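Local coordinates for probable eukaryotic D-amino acid tRNA deacylase, LMAJ005534AAA (Leishmania major, PDB 1TC5), which probably hydrolyses D-aminoacyl-tRNA, such as D-tyrosyl-tRNA(Tyr), to the free D-amino acid and tRNA, and works as a homodimer, at the interface of chains A and B. Numbering follows the deposited sequence. Chains: chain A/B, Probable eukaryotic D-amino acid tRNA deacylase, LMAJ005534AAA.

The interface of chains A and B. Residues chain A 101, 104-105, 111, 113; chain B 69-70, 190, 192.
A:Val111, extended (phi/psi -121/135°) in strand 110-112, is set against B:His190 and B:Phe192, alternate residues of the likewise extended strand 190-193 whose side chains leave the same side of the strand; A:Ser101 belongs to the 3-10 helix 100-103, and B:Lys69 and B:Ile70 lie in a loop. The two methyl groups of A:Val111 divide the work. CG1, anti to the backbone N (chi1 179°), meets the rim of the B:His190 imidazole in the plane of the ring, 3.9 Å from CD2. CG2, beside the backbone N, turns instead to B:Phe192, whose CZ is 4.0 Å away, and to the flank of B:Ile70 at CG1. The same A:Val111 CG2 also touches the carbonyl O of B:Lys69 at 3.8 Å, a contact and not a bond. The imidazole lies between B:Ile70 CG2 of its own subunit, 3.3 Å above the plane over the centre of one face, and A:Ser101 CB, more loosely placed near the rim of the opposite face, which probably limits its rotation. The side chains of A:Phe113 and B:His190 cross at about a right angle, and the far end of the phenyl ring, CZ, comes to 3.5 Å from B:His190 NE2. A:Val111 CG1 also rests on one face of this phenyl ring, joining valine, phenylalanine and histidine in one packed group. B:Phe192 turns its CD1-CE1 edge to the carbonyl of A:Gly104, with the oxygen in the ring plane and 3.9 Å from CE1, an arrangement that would favour a weak electrostatic attraction. Beside this apolar packing a water links the backbones: A:Val111 N lies 2.8 Å from water 1, which in turn reaches the carbonyl O of B:Lys69. The patch is one part of a two-fold symmetric interface and recurs with the chains exchanged, probably helping to fasten the C-terminal strand of each subunit to its partner in the homodimer.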
# COMPACT_ATOMS: atom_id res chain seq x y z
N SER A 101 7.21 9.49 -1.23
CA SER A 101 5.94 10.22 -1.38
C SER A 101 4.96 10.03 -0.22
O SER A 101 3.98 10.79 -0.10
CB SER A 101 5.27 9.79 -2.68
OG SER A 101 5.21 8.37 -2.78
N GLY A 104 4.38 13.17 1.61
CA GLY A 104 3.56 14.18 0.98
C GLY A 104 2.36 14.59 1.84
O GLY A 104 1.80 13.76 2.56
N LYS A 105 2.04 15.87 1.80
CA LYS A 105 0.84 16.42 2.40
C LYS A 105 0.09 17.31 1.41
O LYS A 105 0.69 17.97 0.57
CB LYS A 105 1.18 17.23 3.67
CG LYS A 105 1.81 16.44 4.81
CD LYS A 105 2.36 17.42 5.84
CE LYS A 105 2.19 16.97 7.27
NZ LYS A 105 2.24 18.19 8.16
N VAL A 111 0.09 18.70 -3.85
CA VAL A 111 0.82 17.99 -2.80
C VAL A 111 2.19 18.64 -2.62
O VAL A 111 2.89 18.92 -3.59
CB VAL A 111 1.04 16.46 -3.12
CG1 VAL A 111 1.82 15.81 -2.02
CG2 VAL A 111 -0.28 15.76 -3.35
N PHE A 113 5.99 18.26 -0.59
CA PHE A 113 6.90 17.23 -0.11
C PHE A 113 7.99 17.80 0.82
O PHE A 113 9.09 17.24 0.94
CB PHE A 113 7.53 16.53 -1.32
CG PHE A 113 6.54 15.69 -2.12
CD1 PHE A 113 5.99 14.52 -1.57
CD2 PHE A 113 6.20 16.05 -3.42
CE1 PHE A 113 5.11 13.73 -2.29
CE2 PHE A 113 5.28 15.26 -4.19
CZ PHE A 113 4.73 14.11 -3.62
N LYS B 69 -4.42 17.32 -7.06
CA LYS B 69 -3.57 16.82 -8.13
C LYS B 69 -2.46 16.02 -7.47
O LYS B 69 -1.63 16.57 -6.77
CB LYS B 69 -3.01 17.96 -8.97
CG LYS B 69 -4.10 18.89 -9.60
CD LYS B 69 -3.47 20.03 -10.44
CE LYS B 69 -4.51 20.72 -11.34
NZ LYS B 69 -3.91 21.74 -12.24
N ILE B 70 -2.52 14.71 -7.63
CA ILE B 70 -1.58 13.80 -6.96
C ILE B 70 -0.76 13.01 -7.94
O ILE B 70 0.47 13.08 -7.93
CB ILE B 70 -2.36 12.83 -6.02
CG1 ILE B 70 -3.28 13.61 -5.06
CG2 ILE B 70 -1.38 11.92 -5.29
CD1 ILE B 70 -4.46 12.83 -4.52
N HIS B 190 0.86 7.80 -1.57
CA HIS B 190 0.60 8.89 -0.65
C HIS B 190 -0.19 8.35 0.55
O HIS B 190 -0.90 7.33 0.46
CB HIS B 190 -0.15 10.04 -1.34
CG HIS B 190 0.66 10.75 -2.39
ND1 HIS B 190 1.03 10.14 -3.57
CD2 HIS B 190 1.17 12.00 -2.44
CE1 HIS B 190 1.71 11.00 -4.32
NE2 HIS B 190 1.81 12.14 -3.65
N PHE B 192 -2.57 10.36 3.41
CA PHE B 192 -3.17 11.58 3.94
C PHE B 192 -4.06 11.28 5.15
O PHE B 192 -4.88 10.36 5.11
CB PHE B 192 -4.06 12.29 2.92
CG PHE B 192 -3.36 12.66 1.64
CD1 PHE B 192 -2.00 12.96 1.60
CD2 PHE B 192 -4.09 12.74 0.46
CE1 PHE B 192 -1.37 13.31 0.40
CE2 PHE B 192 -3.47 13.09 -0.74
CZ PHE B 192 -2.11 13.36 -0.77
O HOH W 1 0.41 18.06 -6.55